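Local atomic coordinates of uroporphyrinogen-III C-methyltransferase (Pseudomonas denitrificans, PDB entry 1S4D), a protein that transfers methyl groups from two S-adenosyl-L-methionine molecules to C-2 and C-7 of uroporphyrinogen III, giving precorrin-2 for cobalamin and siroheme biosynthesis. Residues B[28-31]-B[32-36]; B[114-118]-B[119-123]; B[230-234]-B[235-239]; B[249-252]-B[253-257]. All blocks are in the same frame, centred on the assembly; numbering follows the deposited sequence.

Contact 1 of 4, residues B[28-31]-B[32-36]; sequences GLLT and LHAAN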
loop_
_atom_site.group_PDB
_atom_site.type_symbol
_atom_site.label_atom_id
_atom_site.label_comp_id
_atom_site.label_asym_id
_atom_site.label_seq_id
_atom_site.Cartn_x
_atom_site.Cartn_y
_atom_site.Cartn_z
ATOM N N GLY B 28 6.752 12.406 -6.675
ATOM C CA GLY B 28 7.786 11.381 -6.747
ATOM C C GLY B 28 7.318 9.951 -6.488
ATOM O O GLY B 28 8.046 9.006 -6.801
ATOM N N LEU B 29 6.113 9.804 -5.921
ATOM C CA LEU B 29 5.549 8.526 -5.479
ATOM C C LEU B 29 4.648 7.933 -6.546
ATOM O O LEU B 29 4.129 6.833 -6.382
ATOM C CB LEU B 29 4.710 8.727 -4.216
ATOM C CG LEU B 29 5.277 8.558 -2.801
ATOM C CD1 LEU B 29 6.786 8.456 -2.766
ATOM C CD2 LEU B 29 4.809 9.661 -1.901
ATOM N N LEU B 30 4.425 8.674 -7.629
ATOM C CA LEU B 30 3.853 8.084 -8.828
ATOM C C LEU B 30 4.706 6.880 -9.230
ATOM O O LEU B 30 5.932 6.903 -9.042
ATOM C CB LEU B 30 3.896 9.110 -9.949
ATOM C CG LEU B 30 2.702 9.992 -10.308
ATOM C CD1 LEU B 30 1.574 9.921 -9.283
ATOM C CD2 LEU B 30 3.152 11.416 -10.553
ATOM N N THR B 31 4.089 5.829 -9.759
ATOM C CA THR B 31 4.840 4.711 -10.342
ATOM C C THR B 31 5.165 5.027 -11.785
ATOM O O THR B 31 4.484 5.844 -12.385
ATOM C CB THR B 31 4.003 3.427 -10.359
ATOM O OG1 THR B 31 2.794 3.646 -11.120
ATOM C CG2 THR B 31 3.540 3.017 -8.940
ATOM N N LEU B 32 6.170 4.354 -12.358
ATOM C CA LEU B 32 6.512 4.512 -13.784
ATOM C C LEU B 32 5.252 4.362 -14.674
ATOM O O LEU B 32 4.975 5.210 -15.540
ATOM C CB LEU B 32 7.606 3.526 -14.193
ATOM C CG LEU B 32 9.088 3.885 -13.926
ATOM C CD1 LEU B 32 9.283 4.759 -12.700
ATOM C CD2 LEU B 32 10.039 2.659 -13.831
ATOM N N HIS B 33 4.480 3.306 -14.404
ATOM C CA HIS B 33 3.203 3.037 -15.052
ATOM C C HIS B 33 2.210 4.222 -14.998
ATOM O O HIS B 33 1.578 4.553 -16.000
ATOM C CB HIS B 33 2.545 1.857 -14.355
ATOM C CG HIS B 33 2.951 0.516 -14.873
ATOM N ND1 HIS B 33 3.238 0.274 -16.202
ATOM C CD2 HIS B 33 3.070 -0.670 -14.235
ATOM C CE1 HIS B 33 3.522 -1.005 -16.354
ATOM N NE2 HIS B 33 3.431 -1.598 -15.174
ATOM N N ALA B 34 2.066 4.835 -13.819
ATOM C CA ALA B 34 1.189 5.981 -13.638
ATOM C C ALA B 34 1.686 7.167 -14.464
ATOM O O ALA B 34 0.909 7.764 -15.222
ATOM C CB ALA B 34 1.075 6.343 -12.164
ATOM N N ALA B 35 2.978 7.490 -14.325
ATOM C CA ALA B 35 3.619 8.567 -15.103
ATOM C C ALA B 35 3.486 8.307 -16.608
ATOM O O ALA B 35 3.169 9.199 -17.393
ATOM C CB ALA B 35 5.079 8.695 -14.715
ATOM N N ASN B 36 3.707 7.058 -17.005
ATOM C CA ASN B 36 3.423 6.657 -18.372
ATOM C C ASN B 36 1.949 6.858 -18.788
ATOM O O ASN B 36 1.695 7.420 -19.846
ATOM C CB ASN B 36 3.923 5.238 -18.655
ATOM C CG ASN B 36 4.093 4.984 -20.131
ATOM O OD1 ASN B 36 4.570 5.848 -20.874
ATOM N ND2 ASN B 36 3.672 3.813 -20.578
#
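T31 caps the first turn of helix 32-40 and meets A34 and A35 there, a local and largely buried contact at the point where the loop after strand 16-21 gives way to the helix. The start of the helix lies at the dimer interface, with T31 and L32 both packed on G28 of the second subunit. T31 accepts two bonds. Its hydroxyl OG1 takes the backbone N-H of A34, with 3.0 Å between T31 OG1 and A34 N and an N-H...O angle of 155°. The carbonyl O of T31 takes the N-H of A35, also at 3.0 Å from A35 N and close to straight at 174°. With OG1 set between the backbone N and the carbonyl carbon (chi1 59°), the hydroxyl turns in over the first helical turn, while the methyl CG2 sits beside the backbone N.

This is a helix N-cap: the threonine side chain stands in for the carbonyl that a preceding turn would have supplied to A34 N. The methyl of A34 lies against the same hydroxyl, its CB 3.4 Å from OG1 of T31, and CB of H33 comes within 3.7 Å of OG1 as well. One residue before the cap, the CB of L30 points to the helix, though the packing is loose, CG standing 4.4 Å from CB of A34. The ring of H33 leads away from the cap, and its NE2 is hydrogen-bonded to OD2 of D26 of the second subunit. In its own chain T31 also touches V126 of strand 123-126.

Contact 2 of 4, residues B[114-118]-B[119-123]; sequences LTLVE and HQVPF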
loop_
_atom_site.group_PDB
_atom_site.type_symbol
_atom_site.label_atom_id
_atom_site.label_comp_id
_atom_site.label_asym_id
_atom_site.label_seq_id
_atom_site.Cartn_x
_atom_site.Cartn_y
_atom_site.Cartn_z
ATOM N N LEU B 114 -15.892 -2.821 -11.943
ATOM C CA LEU B 114 -17.082 -3.650 -12.110
ATOM C C LEU B 114 -18.029 -3.015 -13.115
ATOM O O LEU B 114 -18.573 -3.699 -13.984
ATOM C CB LEU B 114 -17.780 -3.832 -10.775
ATOM C CG LEU B 114 -18.056 -5.211 -10.177
ATOM C CD1 LEU B 114 -17.022 -6.290 -10.522
ATOM C CD2 LEU B 114 -18.232 -5.054 -8.648
ATOM N N THR B 115 -18.202 -1.702 -13.016
ATOM C CA THR B 115 -18.997 -0.972 -13.984
ATOM C C THR B 115 -18.363 -1.066 -15.367
ATOM O O THR B 115 -19.060 -1.337 -16.351
ATOM C CB THR B 115 -19.168 0.493 -13.546
ATOM O OG1 THR B 115 -19.816 0.529 -12.268
ATOM C CG2 THR B 115 -20.147 1.216 -14.451
ATOM N N LEU B 116 -17.046 -0.863 -15.443
ATOM C CA LEU B 116 -16.327 -1.039 -16.710
ATOM C C LEU B 116 -16.632 -2.425 -17.359
ATOM O O LEU B 116 -17.035 -2.499 -18.521
ATOM C CB LEU B 116 -14.828 -0.792 -16.523
ATOM C CG LEU B 116 -14.212 0.617 -16.709
ATOM C CD1 LEU B 116 -15.191 1.739 -17.051
ATOM C CD2 LEU B 116 -13.351 1.037 -15.531
ATOM N N VAL B 117 -16.494 -3.505 -16.592
ATOM C CA VAL B 117 -16.759 -4.839 -17.105
ATOM C C VAL B 117 -18.199 -5.004 -17.645
ATOM O O VAL B 117 -18.397 -5.453 -18.778
ATOM C CB VAL B 117 -16.428 -5.916 -16.062
ATOM C CG1 VAL B 117 -16.930 -7.267 -16.525
ATOM C CG2 VAL B 117 -14.932 -5.956 -15.823
ATOM N N GLU B 118 -19.181 -4.615 -16.832
ATOM C CA GLU B 118 -20.595 -4.625 -17.189
ATOM C C GLU B 118 -20.864 -4.018 -18.576
ATOM O O GLU B 118 -21.718 -4.505 -19.318
ATOM C CB GLU B 118 -21.365 -3.872 -16.089
ATOM C CG GLU B 118 -22.848 -3.559 -16.304
ATOM C CD GLU B 118 -23.347 -2.536 -15.284
ATOM O OE1 GLU B 118 -22.706 -2.386 -14.210
ATOM O OE2 GLU B 118 -24.365 -1.855 -15.541
ATOM N N HIS B 119 -20.127 -2.970 -18.927
ATOM C CA HIS B 119 -20.353 -2.256 -20.183
ATOM C C HIS B 119 -19.297 -2.578 -21.230
ATOM O O HIS B 119 -19.147 -1.834 -22.209
ATOM C CB HIS B 119 -20.412 -0.747 -19.954
ATOM C CG HIS B 119 -21.445 -0.322 -18.958
ATOM N ND1 HIS B 119 -22.683 0.161 -19.330
ATOM C CD2 HIS B 119 -21.420 -0.294 -17.604
ATOM C CE1 HIS B 119 -23.380 0.458 -18.249
ATOM N NE2 HIS B 119 -22.635 0.195 -17.188
ATOM N N GLN B 120 -18.569 -3.681 -21.014
ATOM C CA GLN B 120 -17.637 -4.239 -22.018
ATOM C C GLN B 120 -16.422 -3.327 -22.299
ATOM O O GLN B 120 -15.902 -3.291 -23.417
ATOM C CB GLN B 120 -18.364 -4.584 -23.328
ATOM C CG GLN B 120 -19.564 -5.489 -23.178
ATOM C CD GLN B 120 -19.160 -6.924 -23.074
ATOM O OE1 GLN B 120 -18.907 -7.414 -21.977
ATOM N NE2 GLN B 120 -19.077 -7.609 -24.213
ATOM N N VAL B 121 -15.961 -2.595 -21.290
ATOM C CA VAL B 121 -14.810 -1.717 -21.486
ATOM C C VAL B 121 -13.572 -2.350 -20.842
ATOM O O VAL B 121 -13.594 -2.648 -19.653
ATOM C CB VAL B 121 -15.091 -0.315 -20.906
ATOM C CG1 VAL B 121 -13.865 0.566 -20.962
ATOM C CG2 VAL B 121 -16.239 0.339 -21.640
ATOM N N PRO B 122 -12.494 -2.577 -21.596
ATOM C CA PRO B 122 -11.276 -3.146 -20.990
ATOM C C PRO B 122 -10.617 -2.131 -20.075
ATOM O O PRO B 122 -10.782 -0.913 -20.277
ATOM C CB PRO B 122 -10.378 -3.462 -22.189
ATOM C CG PRO B 122 -10.848 -2.569 -23.279
ATOM C CD PRO B 122 -12.322 -2.299 -23.034
ATOM N N PHE B 123 -9.893 -2.627 -19.070
ATOM C CA PHE B 123 -9.231 -1.768 -18.092
ATOM C C PHE B 123 -7.985 -2.433 -17.594
ATOM O O PHE B 123 -7.831 -3.646 -17.705
ATOM C CB PHE B 123 -10.143 -1.472 -16.897
ATOM C CG PHE B 123 -10.472 -2.681 -16.084
ATOM C CD1 PHE B 123 -9.779 -2.963 -14.929
ATOM C CD2 PHE B 123 -11.485 -3.541 -16.484
ATOM C CE1 PHE B 123 -10.075 -4.090 -14.187
ATOM C CE2 PHE B 123 -11.792 -4.676 -15.749
ATOM C CZ PHE B 123 -11.080 -4.957 -14.602
#
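H119, L116 and F123 carry most of this local contact, where helix 109-118 ends and the chain turns toward strand 123-126. H119 folds its ring back beside the last helical turn: CD2 packs 3.7 Å from the methyl CG2 of T115, and E118 lies alongside with its CG 4.1 Å from the ring centroid in an off-centre CH-pi contact. The carboxylate and ring planes are 30° apart, and OE2 of E118 is held by a salt bridge to R79. Replacing the H119 ring by an alanine would probably deprive the T115 methyl and the E118 CG of the ring they pack against.

L116 and V117 supply the carbonyls of a Schellman motif. V121 N binds L116 O at 3.0 Å and Q120 N binds V117 O at 2.9 Å, with Q120 at positive phi (67°). L116 CG lies 4.3 Å from V121 CG1. F123 has CG between its backbone N and carbonyl carbon (chi1 65°), which turns the ring back to V117, whose CG2 meets its edge 3.4 Å from CE2. Capping bonds thus satisfy backbone groups at the helix end, while L116 and V121 join it to strand 16-21 of the parallel sheet and V117 and F123 face the second subunit.

Contact 3 of 4, residues B[230-234]-B[235-239]; sequences ADVAA and AGLEP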
loop_
_atom_site.group_PDB
_atom_site.type_symbol
_atom_site.label_atom_id
_atom_site.label_comp_id
_atom_site.label_asym_id
_atom_site.label_seq_id
_atom_site.Cartn_x
_atom_site.Cartn_y
_atom_site.Cartn_z
ATOM N N ALA B 230 -10.410 15.416 21.722
ATOM C CA ALA B 230 -10.200 16.799 22.150
ATOM C C ALA B 230 -8.983 17.442 21.470
ATOM O O ALA B 230 -9.046 18.596 21.007
ATOM C CB ALA B 230 -10.088 16.900 23.683
ATOM N N ASP B 231 -7.892 16.682 21.396
ATOM C CA ASP B 231 -6.648 17.212 20.885
ATOM C C ASP B 231 -6.768 17.639 19.434
ATOM O O ASP B 231 -6.314 18.725 19.074
ATOM C CB ASP B 231 -5.502 16.219 21.083
ATOM C CG ASP B 231 -5.003 16.225 22.491
ATOM O OD1 ASP B 231 -5.462 17.093 23.260
ATOM O OD2 ASP B 231 -4.167 15.417 22.937
ATOM N N VAL B 232 -7.379 16.797 18.616
ATOM C CA VAL B 232 -7.414 17.042 17.188
ATOM C C VAL B 232 -8.268 18.268 16.901
ATOM O O VAL B 232 -7.960 19.069 16.004
ATOM C CB VAL B 232 -7.862 15.777 16.386
ATOM C CG1 VAL B 232 -9.307 15.415 16.664
ATOM C CG2 VAL B 232 -7.634 15.973 14.914
ATOM N N ALA B 233 -9.313 18.441 17.695
ATOM C CA ALA B 233 -10.148 19.609 17.550
ATOM C C ALA B 233 -9.328 20.858 17.879
ATOM O O ALA B 233 -9.308 21.810 17.107
ATOM C CB ALA B 233 -11.371 19.497 18.438
ATOM N N ALA B 234 -8.634 20.851 19.011
ATOM C CA ALA B 234 -7.843 22.019 19.398
ATOM C C ALA B 234 -6.687 22.321 18.428
ATOM O O ALA B 234 -6.308 23.470 18.255
ATOM C CB ALA B 234 -7.338 21.870 20.815
ATOM N N ALA B 235 -6.153 21.285 17.782
ATOM C CA ALA B 235 -5.066 21.452 16.839
ATOM C C ALA B 235 -5.569 22.041 15.531
ATOM O O ALA B 235 -4.779 22.506 14.732
ATOM C CB ALA B 235 -4.384 20.140 16.599
ATOM N N GLY B 236 -6.884 22.031 15.328
ATOM C CA GLY B 236 -7.504 22.614 14.156
ATOM C C GLY B 236 -7.411 21.732 12.925
ATOM O O GLY B 236 -7.739 22.182 11.843
ATOM N N LEU B 237 -6.991 20.477 13.090
ATOM C CA LEU B 237 -6.668 19.588 11.977
ATOM C C LEU B 237 -7.896 19.163 11.220
ATOM O O LEU B 237 -8.971 19.107 11.798
ATOM C CB LEU B 237 -5.970 18.340 12.499
ATOM C CG LEU B 237 -4.437 18.278 12.540
ATOM C CD1 LEU B 237 -3.729 19.624 12.465
ATOM C CD2 LEU B 237 -4.003 17.523 13.780
ATOM N N GLU B 238 -7.718 18.833 9.936
ATOM C CA GLU B 238 -8.809 18.446 9.025
ATOM C C GLU B 238 -8.406 17.289 8.122
ATOM O O GLU B 238 -7.211 17.091 7.879
ATOM C CB GLU B 238 -9.163 19.589 8.081
ATOM C CG GLU B 238 -10.048 20.676 8.662
ATOM C CD GLU B 238 -9.737 22.031 8.042
ATOM O OE1 GLU B 238 -8.533 22.332 7.800
ATOM O OE2 GLU B 238 -10.692 22.802 7.800
ATOM N N PRO B 239 -9.396 16.540 7.611
ATOM C CA PRO B 239 -9.164 15.599 6.508
ATOM C C PRO B 239 -8.414 16.293 5.366
ATOM O O PRO B 239 -8.501 17.513 5.253
ATOM C CB PRO B 239 -10.584 15.239 6.042
ATOM C CG PRO B 239 -11.489 15.531 7.197
ATOM C CD PRO B 239 -10.804 16.526 8.068
#
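A235 hands its N-H back to the carbonyl of D231, closing the last regular turn of helix 225-235 in a local, mostly surface-exposed contact. The bond measures 2.9 Å between A235 N and D231 O and lies in the carbonyl plane, and the methyl of A235 rests 3.4 Å from the same oxygen, D231 O. G236 then breaks the helix with a positive phi of 79°, a backbone shape that a residue lacking CB adopts readily. Its N-H is given to A233 O at 3.0 Å, from above the carbonyl plane, with a weak second bond to V232 O.

L237 completes the Schellman motif, though its own bond is long: N to V232 O is 3.4 Å and weak. Its side chain crosses that of V232, CB touching V232 CG2 at 3.8 Å. V232 holds CG2 anti to its N while CG1 takes the place between N and the carbonyl carbon (chi1 67°), and this sets CG2 facing L237. The side chain of L237 is about 6 Å from that of A241, which binds S-adenosyl-L-homocysteine. The turn therefore combines backbone capping bonds at an exposed helix end with one apolar pair, V232 and L237, packed against L221 of strand 219-224.

Contact 4 of 4, residues B[249-252]-B[253-257]; sequences VRLR and AALDW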
loop_
_atom_site.group_PDB
_atom_site.type_symbol
_atom_site.label_atom_id
_atom_site.label_comp_id
_atom_site.label_asym_id
_atom_site.label_seq_id
_atom_site.Cartn_x
_atom_site.Cartn_y
_atom_site.Cartn_z
ATOM N N VAL B 249 3.801 4.509 16.833
ATOM C CA VAL B 249 3.745 5.967 16.921
ATOM C C VAL B 249 4.955 6.522 17.683
ATOM O O VAL B 249 5.404 7.633 17.422
ATOM C CB VAL B 249 2.427 6.454 17.581
ATOM C CG1 VAL B 249 2.468 7.949 17.932
ATOM C CG2 VAL B 249 1.240 6.143 16.694
ATOM N N ARG B 250 5.497 5.739 18.602
ATOM C CA ARG B 250 6.644 6.180 19.392
ATOM C C ARG B 250 7.908 6.298 18.568
ATOM O O ARG B 250 8.814 7.014 18.952
ATOM C CB ARG B 250 6.910 5.225 20.550
ATOM C CG ARG B 250 5.871 5.266 21.643
ATOM C CD ARG B 250 6.371 4.716 22.962
ATOM N NE ARG B 250 5.253 4.391 23.831
ATOM C CZ ARG B 250 4.679 5.245 24.666
ATOM N NH1 ARG B 250 3.652 4.852 25.406
ATOM N NH2 ARG B 250 5.126 6.483 24.765
ATOM N N LEU B 251 7.970 5.599 17.437
ATOM C CA LEU B 251 9.152 5.637 16.589
ATOM C C LEU B 251 9.275 6.913 15.756
ATOM O O LEU B 251 10.325 7.147 15.150
ATOM C CB LEU B 251 9.192 4.437 15.655
ATOM C CG LEU B 251 9.524 3.055 16.209
ATOM C CD1 LEU B 251 9.103 2.041 15.154
ATOM C CD2 LEU B 251 10.999 2.900 16.581
ATOM N N ARG B 252 8.238 7.740 15.702
ATOM C CA ARG B 252 8.349 8.953 14.904
ATOM C C ARG B 252 9.457 9.890 15.452
ATOM O O ARG B 252 10.137 10.568 14.689
ATOM C CB ARG B 252 6.976 9.637 14.718
ATOM C CG ARG B 252 6.921 11.089 15.086
ATOM C CD ARG B 252 5.698 11.812 14.623
ATOM N NE ARG B 252 5.957 12.258 13.272
ATOM C CZ ARG B 252 6.070 13.515 12.878
ATOM N NH1 ARG B 252 5.897 14.524 13.729
ATOM N NH2 ARG B 252 6.347 13.742 11.598
ATOM N N ALA B 253 9.656 9.897 16.768
ATOM C CA ALA B 253 10.699 10.731 17.375
ATOM C C ALA B 253 12.093 10.355 16.869
ATOM O O ALA B 253 12.952 11.219 16.740
ATOM C CB ALA B 253 10.642 10.662 18.899
ATOM N N ALA B 254 12.295 9.074 16.563
ATOM C CA ALA B 254 13.567 8.583 16.052
ATOM C C ALA B 254 13.645 8.485 14.531
ATOM O O ALA B 254 14.737 8.411 13.978
ATOM C CB ALA B 254 13.881 7.243 16.656
ATOM N N LEU B 255 12.505 8.476 13.852
ATOM C CA LEU B 255 12.498 8.166 12.431
ATOM C C LEU B 255 11.954 9.282 11.563
ATOM O O LEU B 255 11.732 9.094 10.360
ATOM C CB LEU B 255 11.684 6.889 12.191
ATOM C CG LEU B 255 12.247 5.600 12.776
ATOM C CD1 LEU B 255 11.443 4.436 12.291
ATOM C CD2 LEU B 255 13.710 5.436 12.400
ATOM N N ASP B 256 11.721 10.435 12.171
ATOM C CA ASP B 256 11.141 11.574 11.471
ATOM C C ASP B 256 12.159 12.221 10.507
ATOM O O ASP B 256 12.696 13.290 10.756
ATOM C CB ASP B 256 10.578 12.566 12.494
ATOM C CG ASP B 256 10.023 13.824 11.869
ATOM O OD1 ASP B 256 9.608 13.825 10.684
ATOM O OD2 ASP B 256 9.961 14.874 12.533
ATOM N N TRP B 257 12.385 11.559 9.383
ATOM C CA TRP B 257 13.375 12.004 8.415
ATOM C C TRP B 257 13.008 13.297 7.706
ATOM O O TRP B 257 13.901 14.069 7.361
ATOM C CB TRP B 257 13.685 10.904 7.394
ATOM C CG TRP B 257 12.487 10.401 6.637
ATOM C CD1 TRP B 257 11.593 9.446 7.044
ATOM C CD2 TRP B 257 12.060 10.824 5.345
ATOM N NE1 TRP B 257 10.643 9.249 6.075
ATOM C CE2 TRP B 257 10.908 10.081 5.020
ATOM C CE3 TRP B 257 12.538 11.764 4.420
ATOM C CZ2 TRP B 257 10.215 10.257 3.814
ATOM C CZ3 TRP B 257 11.858 11.929 3.214
ATOM C CH2 TRP B 257 10.705 11.180 2.924
HETATM O O HOH W 1 6.687 9.866 18.310
#
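R252, in the short helix 252-255, and D256, just past its end, lie four residues apart with their side chains alongside, pointing the same way, and meet through their charges. The arginine chain is extended at chi2 and bends at chi3 (-86°), which brings its guanidinium round to the carboxylate. D256 has CG anti to its backbone N (chi1 177°), carrying the carboxylate back to the arginine, and CG stands over one face of the guanidinium, the planes 35° apart. NH2 of R252 is 3.4 Å from OD1 of D256, but the oxygen lies well out of the guanidinium plane and no N-H points at it; the salt bridge is one of charge alone. R252 gives its NE to A139 O, and OD1 of D256 also accepts from G259 N. An asparagine here removes the charge, and the guanidinium of R252 would probably be left without its mate on this face. D256 is also the centre of an inverse gamma turn, where the chain leaves the helix.

L251 and L255 form the apolar counterpart. Each holds CG beside its backbone N, and CD1 of L255 lies 4.0 Å from CB of L251. The backbone bonds of this turn are weak, including L255 N to L251 O at 2.9 Å.

R252 also lies against V220 and E222 of strand 219-224, while V249 packs on strand 206-211. Across the dimer L251 and A254 touch L114 of the second subunit, on its helix 109-118.

The four contacts mark helix ends in two halves of the chain: contacts 1 and 2 belong with the parallel sheet, contacts 3 and 4 with the mixed one, and contacts 2 and 3 have centres 41 Å apart. S-adenosyl-L-homocysteine lies between these halves. Side chains of contacts 1, 3 and 4 stand about 12, 10 and 12 Å from it, too far to touch it, while contact 2 is remote from the annotated sites. Contacts 1 and 4 approach to about 7 Å at their nearest atoms. Within one chain contacts 2 and 4 are about 30 Å apart at their nearest atoms, but across the dimer contact 2 packs on contact 4 of the second subunit.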